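PDB 3ZRG: PexRD2 family secreted RxLR effector peptide, putative, which acts as a secreted effector that enhances colonisation of Nicotiana benthamiana leaves by Phytophthora infestans and induces a weak cell death response there. Local coordinates for residues A15-T18 with V19-A23; E47-K50 with M51-L55; L55-L58 with N59-E63. All coordinates share one frame; numbering follows the deposited sequence.

How the contacts relate
From the N terminus, contact 1 comes first: residues 15-18 form the turn that follows helix 6-14 and lead straight into helix 19-25. Helices 29-37 and 39-46 come next, before contact 2 starts helix 49-63 and contact 3 continues it to its end, the two sharing Leu-55. None of the three nests in or crosses another; all are local and run in series. Folding brings contact 1 onto both others. Leu-54 of contact 2 packs on Val-19, Tyr-22 and Ala-23, while Tyr-57 of contact 3 probably hydrogen-bonds through OH to Met-17 O. All three contacts also touch the second subunit.

Contact 1: A15-T18 with V19-A23; sequences AGMT and VDDYA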
ATOM      1  N   ALA A  15     -16.843   7.354   0.780  1.00 11.89           N
ATOM      2  CA  ALA A  15     -16.439   8.513   1.598  1.00 13.42           C
ATOM      3  C   ALA A  15     -15.243   9.246   0.984  1.00 13.47           C
ATOM      4  O   ALA A  15     -14.946  10.393   1.378  1.00 15.11           O
ATOM      5  CB  ALA A  15     -16.140   8.115   3.036  1.00 12.78           C
ATOM      6  N   GLY A  16     -14.639   8.641  -0.051  1.00 12.51           N
ATOM      7  CA  GLY A  16     -13.441   9.192  -0.677  1.00 13.72           C
ATOM      8  C   GLY A  16     -12.143   8.933   0.050  1.00 12.99           C
ATOM      9  O   GLY A  16     -11.132   9.636  -0.164  1.00 14.76           O
ATOM     10  N   MET A  17     -12.118   7.900   0.881  1.00 12.17           N
ATOM     11  CA  MET A  17     -10.903   7.553   1.585  0.50 12.02           C
ATOM     12  C   MET A  17      -9.873   6.917   0.636  1.00 11.39           C
ATOM     13  O   MET A  17     -10.086   5.819   0.059  1.00 10.61           O
ATOM     14  CB  MET A  17     -11.222   6.616   2.751  0.50 12.58           C
ATOM     15  CG  MET A  17     -10.139   6.566   3.802  0.50 14.75           C
ATOM     16  SD  MET A  17     -10.551   5.412   5.126  0.50 15.18           S
ATOM     17  CE  MET A  17     -12.103   6.067   5.777  0.50 17.28           C
ATOM     18  N   THR A  18      -8.749   7.610   0.438  1.00 11.00           N
ATOM     19  CA  THR A  18      -7.653   7.013  -0.291  1.00 11.14           C
ATOM     20  C   THR A  18      -6.912   5.923   0.562  1.00 10.46           C
ATOM     21  O   THR A  18      -7.115   5.821   1.780  1.00  9.30           O
ATOM     22  CB  THR A  18      -6.618   8.056  -0.738  1.00 12.13           C
ATOM     23  OG1 THR A  18      -6.066   8.649   0.427  1.00 11.79           O
ATOM     24  CG2 THR A  18      -7.251   9.137  -1.683  1.00 12.65           C
ATOM     25  N   VAL A  19      -6.082   5.131  -0.111  1.00 11.75           N
ATOM     26  CA  VAL A  19      -5.258   4.109   0.563  1.00 11.80           C
ATOM     27  C   VAL A  19      -4.373   4.786   1.630  1.00 11.87           C
ATOM     28  O   VAL A  19      -4.324   4.375   2.809  1.00 12.00           O
ATOM     29  CB  VAL A  19      -4.461   3.282  -0.435  1.00 11.74           C
ATOM     30  CG1 VAL A  19      -3.501   2.373   0.304  1.00 14.28           C
ATOM     31  CG2 VAL A  19      -5.386   2.458  -1.335  1.00 13.66           C
ATOM     32  N   ASP A  20      -3.724   5.867   1.224  1.00 12.07           N
ATOM     33  CA  ASP A  20      -2.936   6.702   2.148  1.00 13.05           C
ATOM     34  C   ASP A  20      -3.758   7.314   3.282  1.00 12.68           C
ATOM     35  O   ASP A  20      -3.308   7.314   4.437  1.00 12.64           O
ATOM     36  CB  ASP A  20      -2.056   7.702   1.382  1.00 14.56           C
ATOM     37  CG  ASP A  20      -2.782   8.371   0.238  1.00 16.46           C
ATOM     38  OD1 ASP A  20      -3.086   7.709  -0.777  1.00 18.10           O
ATOM     39  OD2 ASP A  20      -3.043   9.578   0.389  1.00 21.63           O
ATOM     40  N   ASP A  21      -4.990   7.751   3.021  1.00 11.51           N
ATOM     41  CA  ASP A  21      -5.879   8.214   4.074  1.00 12.50           C
ATOM     42  C   ASP A  21      -6.128   7.078   5.104  1.00 12.07           C
ATOM     43  O   ASP A  21      -6.112   7.300   6.325  1.00 13.95           O
ATOM     44  CB  ASP A  21      -7.242   8.653   3.523  1.00 11.75           C
ATOM     45  CG  ASP A  21      -7.232   9.987   2.776  1.00 16.93           C
ATOM     46  OD1 ASP A  21      -6.303  10.842   2.923  1.00 14.80           O
ATOM     47  OD2 ASP A  21      -8.246  10.186   2.044  1.00 15.52           O
ATOM     48  N   TYR A  22      -6.393   5.879   4.609  1.00 11.79           N
ATOM     49  CA  TYR A  22      -6.692   4.758   5.509  1.00 11.37           C
ATOM     50  C   TYR A  22      -5.424   4.386   6.313  1.00 11.89           C
ATOM     51  O   TYR A  22      -5.504   4.149   7.514  1.00 11.86           O
ATOM     52  CB  TYR A  22      -7.203   3.557   4.715  1.00 10.55           C
ATOM     53  CG  TYR A  22      -7.642   2.393   5.577  1.00 10.55           C
ATOM     54  CD1 TYR A  22      -8.351   2.589   6.748  1.00 11.53           C
ATOM     55  CD2 TYR A  22      -7.403   1.089   5.161  1.00 11.49           C
ATOM     56  CE1 TYR A  22      -8.787   1.519   7.503  1.00 10.83           C
ATOM     57  CE2 TYR A  22      -7.809   0.013   5.925  1.00 12.21           C
ATOM     58  CZ  TYR A  22      -8.512   0.231   7.068  1.00 11.82           C
ATOM     59  OH  TYR A  22      -8.927  -0.814   7.846  1.00 15.44           O
ATOM     60  N   ALA A  23      -4.256   4.464   5.689  1.00 11.38           N
ATOM     61  CA  ALA A  23      -3.001   4.211   6.424  1.00 11.48           C
ATOM     62  C   ALA A  23      -2.854   5.231   7.592  1.00 12.92           C
ATOM     63  O   ALA A  23      -2.426   4.898   8.718  1.00 13.08           O
ATOM     64  CB  ALA A  23      -1.806   4.276   5.433  1.00 11.20           C
TER
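Thr-18 and Asp-21 form a capping box at the start of helix 19-25, in the WY-like effector domain. With chi1 at 62°, Thr-18 OG1 sits between its own backbone N and carbonyl carbon, turned in toward the first helical turn, where it accepts from Asp-21 N at 2.9 Å. A weak bond also joins Thr-18 OG1 to Asp-20 OD2, and the first backbone bond of the helix follows from Tyr-22 N to Thr-18 O. Just before the box, Gly-16, with positive phi, closes the C-terminal end of helix 6-14 in a Schellman motif.

Met-17 has two conformers, and in the one described here it slants across the box's flank, its CG 3.6 Å from Asp-21 CB. A Met-aromatic contact with Tyr-22, whose ring also meets Tyr-57 of helix 49-63, is therefore tentative: in this conformer Met-17 SD lies obliquely 4.9 Å from the centroid of the Tyr-22 ring.

Asp-21 answers Thr-18 from the helix: its CB points at the turn, and its OD2 takes Thr-18 N at 3.1 Å, the donor standing above the carboxylate plane, 41° out of it.

Contact 2: E47-K50 with M51-L55; sequences ETLK and MKKLL
Thr-48 meets Met-51 as the N-cap of helix 49-63, and hydrogen bonds make up the polar part of the contact. The hydroxyl of Thr-48, placed by a chi1 of 66° over the first turn, accepts at OG1 from Met-51 N at 3.1 Å, with an N-H...O angle of 154°. It also lies against the start of the Met-51 side chain, with Thr-48 OG1 3.3 Å from Met-51 CB; from there the Met-51 chain bends at chi2 and carries its sulfur away from the cap. The same OG1 is hydrogen-bonded to Leu-45 O, tying the cap back to the end of helix 39-46. Regular helical bonds then take over: Lys-52 N to Thr-48 O at 3.2 Å, Lys-53 N to Leu-49 O at 3.0 Å and Leu-54 N to Lys-50 O at 2.9 Å.

The apolar part is slighter. On another side of the helix, Leu-49 and Lys-53 meet one turn apart. Lys-53 is extended beyond CG, and its CE comes 4.0 Å from Leu-49 CG, an aliphatic touch made by the methylene next to the ammonium group. Lys-53 also packs on Tyr-22, while Met-51 lies on Leu-55 of the second subunit.

Three lysines stand in this first turn and a half, but their chains carry the ammonium groups away from the helix end, and Lys-50 NZ is hydrogen-bonded to Leu-26 O. Any unfavourable effect on the helix dipole is therefore probably small, while the threonine hydroxyl supplies an acceptor to an amide of the first turn.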
ATOM      1  N   GLU A  47       3.655  -8.506   9.365  1.00 15.12           N
ATOM      2  CA  GLU A  47       3.004  -9.439  10.265  1.00 18.26           C
ATOM      3  C   GLU A  47       1.753  -8.836  10.939  1.00 17.69           C
ATOM      4  O   GLU A  47       1.029  -9.565  11.622  1.00 21.50           O
ATOM      5  CB  GLU A  47       4.003  -9.887  11.364  1.00 20.18           C
ATOM      6  CG  GLU A  47       5.134 -10.745  10.880  1.00 24.76           C
ATOM      7  CD  GLU A  47       6.114 -11.088  12.012  1.00 31.39           C
ATOM      8  OE1 GLU A  47       5.660 -11.169  13.177  1.00 38.78           O
ATOM      9  OE2 GLU A  47       7.324 -11.298  11.746  1.00 35.56           O
ATOM     10  N   THR A  48       1.505  -7.537  10.761  1.00 15.21           N
ATOM     11  CA  THR A  48       0.451  -6.848  11.515  1.00 15.39           C
ATOM     12  C   THR A  48      -0.943  -6.950  10.895  1.00 14.82           C
ATOM     13  O   THR A  48      -1.091  -6.940   9.687  1.00 15.05           O
ATOM     14  CB  THR A  48       0.760  -5.360  11.752  1.00 13.58           C
ATOM     15  OG1 THR A  48       0.767  -4.656  10.505  1.00 13.28           O
ATOM     16  CG2 THR A  48       2.104  -5.207  12.520  1.00 16.43           C
ATOM     17  N   LEU A  49      -1.946  -6.975  11.772  1.00 17.54           N
ATOM     18  CA  LEU A  49      -3.353  -6.897  11.379  1.00 17.23           C
ATOM     19  C   LEU A  49      -3.610  -5.580  10.636  1.00 15.81           C
ATOM     20  O   LEU A  49      -4.322  -5.551   9.639  1.00 14.83           O
ATOM     21  CB  LEU A  49      -4.229  -6.979  12.632  1.00 19.57           C
ATOM     22  CG  LEU A  49      -5.727  -6.757  12.444  1.00 19.76           C
ATOM     23  CD1 LEU A  49      -6.227  -7.698  11.363  1.00 21.67           C
ATOM     24  CD2 LEU A  49      -6.524  -6.893  13.702  1.00 22.72           C
ATOM     25  N   LYS A  50      -2.985  -4.504  11.101  1.00 15.15           N
ATOM     26  CA  LYS A  50      -3.170  -3.202  10.460  1.00 14.39           C
ATOM     27  C   LYS A  50      -2.721  -3.200   9.007  1.00 13.21           C
ATOM     28  O   LYS A  50      -3.427  -2.669   8.139  1.00 13.78           O
ATOM     29  CB  LYS A  50      -2.462  -2.110  11.257  1.00 14.67           C
ATOM     30  CG  LYS A  50      -3.207  -1.688  12.459  1.00 16.49           C
ATOM     31  CD  LYS A  50      -2.405  -0.678  13.254  1.00 20.98           C
ATOM     32  CE  LYS A  50      -3.252   0.001  14.299  1.00 26.14           C
ATOM     33  NZ  LYS A  50      -2.500   1.115  14.930  1.00 29.09           N
ATOM     34  N   MET A  51      -1.573  -3.814   8.716  1.00 13.00           N
ATOM     35  CA  MET A  51      -1.090  -3.872   7.324  1.00 12.95           C
ATOM     36  C   MET A  51      -1.972  -4.777   6.467  1.00 12.23           C
ATOM     37  O   MET A  51      -2.191  -4.484   5.304  1.00 12.51           O
ATOM     38  CB  MET A  51       0.340  -4.391   7.269  1.00 12.97           C
ATOM     39  CG  MET A  51       1.005  -4.215   5.943  1.00 15.69           C
ATOM     40  SD  MET A  51       1.068  -2.504   5.367  1.00 18.21           S
ATOM     41  CE  MET A  51       2.143  -2.612   3.968  1.00 22.40           C
ATOM     42  N   LYS A  52      -2.461  -5.861   7.051  1.00 14.26           N
ATOM     43  CA  LYS A  52      -3.373  -6.770   6.352  1.00 14.87           C
ATOM     44  C   LYS A  52      -4.623  -5.985   5.894  1.00 13.72           C
ATOM     45  O   LYS A  52      -5.061  -6.118   4.767  1.00 13.53           O
ATOM     46  CB  LYS A  52      -3.747  -7.961   7.236  1.00 17.51           C
ATOM     47  CG  LYS A  52      -4.614  -9.023   6.513  1.00 20.45           C
ATOM     48  CD  LYS A  52      -5.159 -10.061   7.458  1.00 26.17           C
ATOM     49  CE  LYS A  52      -4.090 -10.961   7.994  1.00 29.86           C
ATOM     50  NZ  LYS A  52      -3.454 -11.809   6.953  1.00 30.08           N
ATOM     51  N   LYS A  53      -5.168  -5.162   6.778  1.00 13.04           N
ATOM     52  CA  LYS A  53      -6.339  -4.360   6.476  1.00 12.95           C
ATOM     53  C   LYS A  53      -5.995  -3.347   5.414  1.00 11.95           C
ATOM     54  O   LYS A  53      -6.752  -3.159   4.451  1.00 10.42           O
ATOM     55  CB  LYS A  53      -6.849  -3.622   7.736  1.00 13.11           C
ATOM     56  CG  LYS A  53      -7.603  -4.473   8.761  1.00 17.98           C
ATOM     57  CD  LYS A  53      -7.946  -3.527   9.965  1.00 18.51           C
ATOM     58  CE  LYS A  53      -8.556  -4.163  11.152  1.00 22.71           C
ATOM     59  NZ  LYS A  53      -8.892  -3.035  12.083  1.00 21.47           N
ATOM     60  N   LEU A  54      -4.857  -2.668   5.569  1.00 11.35           N
ATOM     61  CA  LEU A  54      -4.449  -1.665   4.583  1.00 11.62           C
ATOM     62  C   LEU A  54      -4.317  -2.239   3.149  1.00 11.83           C
ATOM     63  O   LEU A  54      -4.798  -1.662   2.136  1.00 12.85           O
ATOM     64  CB  LEU A  54      -3.155  -1.003   5.041  1.00 11.25           C
ATOM     65  CG  LEU A  54      -2.653   0.091   4.102  1.00 13.15           C
ATOM     66  CD1 LEU A  54      -3.689   1.279   3.926  1.00 10.17           C
ATOM     67  CD2 LEU A  54      -1.275   0.534   4.552  1.00 16.72           C
ATOM     68  N   LEU A  55      -3.676  -3.400   3.059  1.00 10.73           N
ATOM     69  CA  LEU A  55      -3.434  -4.023   1.763  1.00 10.59           C
ATOM     70  C   LEU A  55      -4.758  -4.563   1.200  1.00 11.19           C
ATOM     71  O   LEU A  55      -4.946  -4.550   0.002  1.00 12.20           O
ATOM     72  CB  LEU A  55      -2.387  -5.109   1.900  1.00 11.23           C
ATOM     73  CG  LEU A  55      -0.974  -4.580   2.143  1.00 10.54           C
ATOM     74  CD1 LEU A  55      -0.063  -5.819   2.386  1.00 13.63           C
ATOM     75  CD2 LEU A  55      -0.493  -3.694   0.973  1.00 12.43           C
TER

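Contact 3: L55-L58 with N59-E63; sequences LRYL and NYVAE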
ATOM      1  N   LEU A  55      -3.676  -3.400   3.059  1.00 10.73           N
ATOM      2  CA  LEU A  55      -3.434  -4.023   1.763  1.00 10.59           C
ATOM      3  C   LEU A  55      -4.758  -4.563   1.200  1.00 11.19           C
ATOM      4  O   LEU A  55      -4.946  -4.550   0.002  1.00 12.20           O
ATOM      5  CB  LEU A  55      -2.387  -5.109   1.900  1.00 11.23           C
ATOM      6  CG  LEU A  55      -0.974  -4.580   2.143  1.00 10.54           C
ATOM      7  CD1 LEU A  55      -0.063  -5.819   2.386  1.00 13.63           C
ATOM      8  CD2 LEU A  55      -0.493  -3.694   0.973  1.00 12.43           C
ATOM      9  N   ARG A  56      -5.670  -5.041   2.044  1.00 11.26           N
ATOM     10  CA  ARG A  56      -7.018  -5.408   1.639  0.50 12.20           C
ATOM     11  C   ARG A  56      -7.752  -4.247   0.942  1.00 11.81           C
ATOM     12  O   ARG A  56      -8.353  -4.396  -0.128  1.00 12.09           O
ATOM     13  CB  ARG A  56      -7.801  -5.824   2.891  0.50 12.89           C
ATOM     14  CG  ARG A  56      -9.105  -6.471   2.575  0.50 14.42           C
ATOM     15  CD  ARG A  56      -8.893  -7.532   1.517  0.50 18.65           C
ATOM     16  NE  ARG A  56     -10.139  -7.858   0.858  0.50 20.21           N
ATOM     17  CZ  ARG A  56     -10.470  -7.461  -0.367  0.50 19.69           C
ATOM     18  NH1 ARG A  56      -9.617  -6.731  -1.112  0.50 10.93           N
ATOM     19  NH2 ARG A  56     -11.655  -7.828  -0.842  0.50 22.03           N
ATOM     20  N   TYR A  57      -7.728  -3.107   1.618  1.00 10.56           N
ATOM     21  CA  TYR A  57      -8.343  -1.859   1.075  1.00  9.80           C
ATOM     22  C   TYR A  57      -7.692  -1.427  -0.246  1.00 10.18           C
ATOM     23  O   TYR A  57      -8.379  -1.070  -1.177  1.00 10.52           O
ATOM     24  CB  TYR A  57      -8.359  -0.757   2.128  1.00  9.36           C
ATOM     25  CG  TYR A  57      -9.213   0.433   1.671  1.00  9.71           C
ATOM     26  CD1 TYR A  57     -10.532   0.261   1.248  1.00  9.83           C
ATOM     27  CD2 TYR A  57      -8.677   1.697   1.601  1.00  8.95           C
ATOM     28  CE1 TYR A  57     -11.292   1.314   0.856  1.00 10.19           C
ATOM     29  CE2 TYR A  57      -9.411   2.762   1.172  1.00  8.60           C
ATOM     30  CZ  TYR A  57     -10.735   2.585   0.800  1.00  9.94           C
ATOM     31  OH  TYR A  57     -11.539   3.635   0.358  1.00  8.92           O
ATOM     32  N   LEU A  58      -6.373  -1.515  -0.345  1.00 10.09           N
ATOM     33  CA  LEU A  58      -5.643  -1.138  -1.553  1.00  9.09           C
ATOM     34  C   LEU A  58      -6.133  -1.961  -2.734  1.00 10.97           C
ATOM     35  O   LEU A  58      -6.443  -1.410  -3.800  1.00 11.42           O
ATOM     36  CB  LEU A  58      -4.141  -1.328  -1.313  1.00  9.69           C
ATOM     37  CG  LEU A  58      -3.189  -0.902  -2.431  1.00 12.32           C
ATOM     38  CD1 LEU A  58      -1.770  -0.730  -1.859  1.00 13.77           C
ATOM     39  CD2 LEU A  58      -3.204  -1.936  -3.517  1.00 16.13           C
ATOM     40  N   ASN A  59      -6.230  -3.296  -2.566  1.00 12.20           N
ATOM     41  CA  ASN A  59      -6.702  -4.123  -3.679  1.00 12.75           C
ATOM     42  C   ASN A  59      -8.156  -3.811  -4.027  1.00 13.83           C
ATOM     43  O   ASN A  59      -8.530  -3.836  -5.185  1.00 13.81           O
ATOM     44  CB  ASN A  59      -6.539  -5.619  -3.392  1.00 14.33           C
ATOM     45  CG  ASN A  59      -5.097  -6.111  -3.585  1.00 18.91           C
ATOM     46  OD1 ASN A  59      -4.199  -5.358  -3.979  1.00 22.64           O
ATOM     47  ND2 ASN A  59      -4.878  -7.370  -3.299  1.00 22.61           N
ATOM     48  N   TYR A  60      -8.966  -3.502  -3.011  1.00 13.08           N
ATOM     49  CA  TYR A  60     -10.385  -3.124  -3.206  1.00 13.10           C
ATOM     50  C   TYR A  60     -10.508  -1.860  -4.043  1.00 12.38           C
ATOM     51  O   TYR A  60     -11.248  -1.803  -5.021  1.00 12.85           O
ATOM     52  CB  TYR A  60     -11.067  -2.955  -1.832  1.00 13.26           C
ATOM     53  CG  TYR A  60     -12.536  -2.670  -1.959  1.00 13.77           C
ATOM     54  CD1 TYR A  60     -13.450  -3.702  -2.040  1.00 15.26           C
ATOM     55  CD2 TYR A  60     -13.010  -1.355  -2.017  1.00 10.95           C
ATOM     56  CE1 TYR A  60     -14.821  -3.444  -2.181  1.00 16.75           C
ATOM     57  CE2 TYR A  60     -14.349  -1.090  -2.160  1.00 11.93           C
ATOM     58  CZ  TYR A  60     -15.256  -2.139  -2.244  1.00 14.20           C
ATOM     59  OH  TYR A  60     -16.610  -1.888  -2.371  1.00 17.85           O
ATOM     60  N   VAL A  61      -9.746  -0.833  -3.682  1.00 11.64           N
ATOM     61  CA  VAL A  61      -9.785   0.394  -4.447  1.00 11.37           C
ATOM     62  C   VAL A  61      -9.316   0.169  -5.892  1.00 11.43           C
ATOM     63  O   VAL A  61      -9.949   0.665  -6.827  1.00 11.72           O
ATOM     64  CB  VAL A  61      -8.963   1.486  -3.759  1.00 11.05           C
ATOM     65  CG1 VAL A  61      -8.938   2.743  -4.634  1.00 11.82           C
ATOM     66  CG2 VAL A  61      -9.555   1.791  -2.371  1.00 11.07           C
ATOM     67  N   ALA A  62      -8.230  -0.603  -6.095  1.00 12.68           N
ATOM     68  CA  ALA A  62      -7.783  -0.914  -7.453  1.00 13.84           C
ATOM     69  C   ALA A  62      -8.871  -1.634  -8.274  1.00 14.74           C
ATOM     70  O   ALA A  62      -9.130  -1.291  -9.440  1.00 14.79           O
ATOM     71  CB  ALA A  62      -6.469  -1.719  -7.422  1.00 13.90           C
ATOM     72  N   GLU A  63      -9.588  -2.576  -7.650  1.00 14.21           N
ATOM     73  CA  GLU A  63     -10.636  -3.274  -8.374  1.00 17.29           C
ATOM     74  C   GLU A  63     -11.823  -2.367  -8.746  1.00 17.39           C
ATOM     75  O   GLU A  63     -12.554  -2.659  -9.684  1.00 18.93           O
ATOM     76  CB  GLU A  63     -11.100  -4.491  -7.583  1.00 17.92           C
ATOM     77  CG  GLU A  63     -10.037  -5.589  -7.523  1.00 20.06           C
ATOM     78  CD  GLU A  63      -9.900  -6.451  -8.809  1.00 22.09           C
ATOM     79  OE1 GLU A  63     -10.658  -6.274  -9.744  1.00 24.58           O
ATOM     80  OE2 GLU A  63      -9.007  -7.308  -8.868  1.00 26.94           O
TER
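Helix 49-63, the last of this WY-like effector domain, places Tyr-57 and Val-61 one turn apart, where they form a CH-pi contact. Val-61 CG2 comes in over one face of the phenol ring, 3.6 Å from the centroid of Tyr-57 and 18° off the ring normal, displaced toward the rim. Its nearest ring atom is Tyr-57 CZ, at 3.5 Å. Because Tyr-57 has CG anti to its backbone N (chi1 -170°), the ring leans along the helix toward the C-terminal turn, beneath the valine methyl. Tyr-60 CD2 approaches the same ring obliquely, 4.3 Å from Tyr-57 CE1.

Farther round the helix, Arg-56 has two conformers; in the one described here it bends at chi2 and runs forward along the backbone. Its contact with Asn-59 is tentative for that reason: Arg-56 NH1 lies 4.0 Å from Asn-59 CB, which sits at the guanidinium edge. Leu-58 CD2 lies 3.6 Å from Asn-59 OD1. Beneath the side chains the helical bonds are regular; that from Val-61 N to Tyr-57 O, at 2.9 Å, joins the same two residues as the CH-pi contact.

Helix 6-14 packs against Tyr-57 through Met-12 and Leu-13, while Leu-58 lies on Ala-23 of the second subunit. With Val-61 over one face and OH bonded to Met-17 O, the Tyr-57 ring is probably restricted in its rotation; its hydroxyl satisfies a loop carbonyl while the ring packs largely among apolar side chains, those of Val-61, Met-12 and Leu-13.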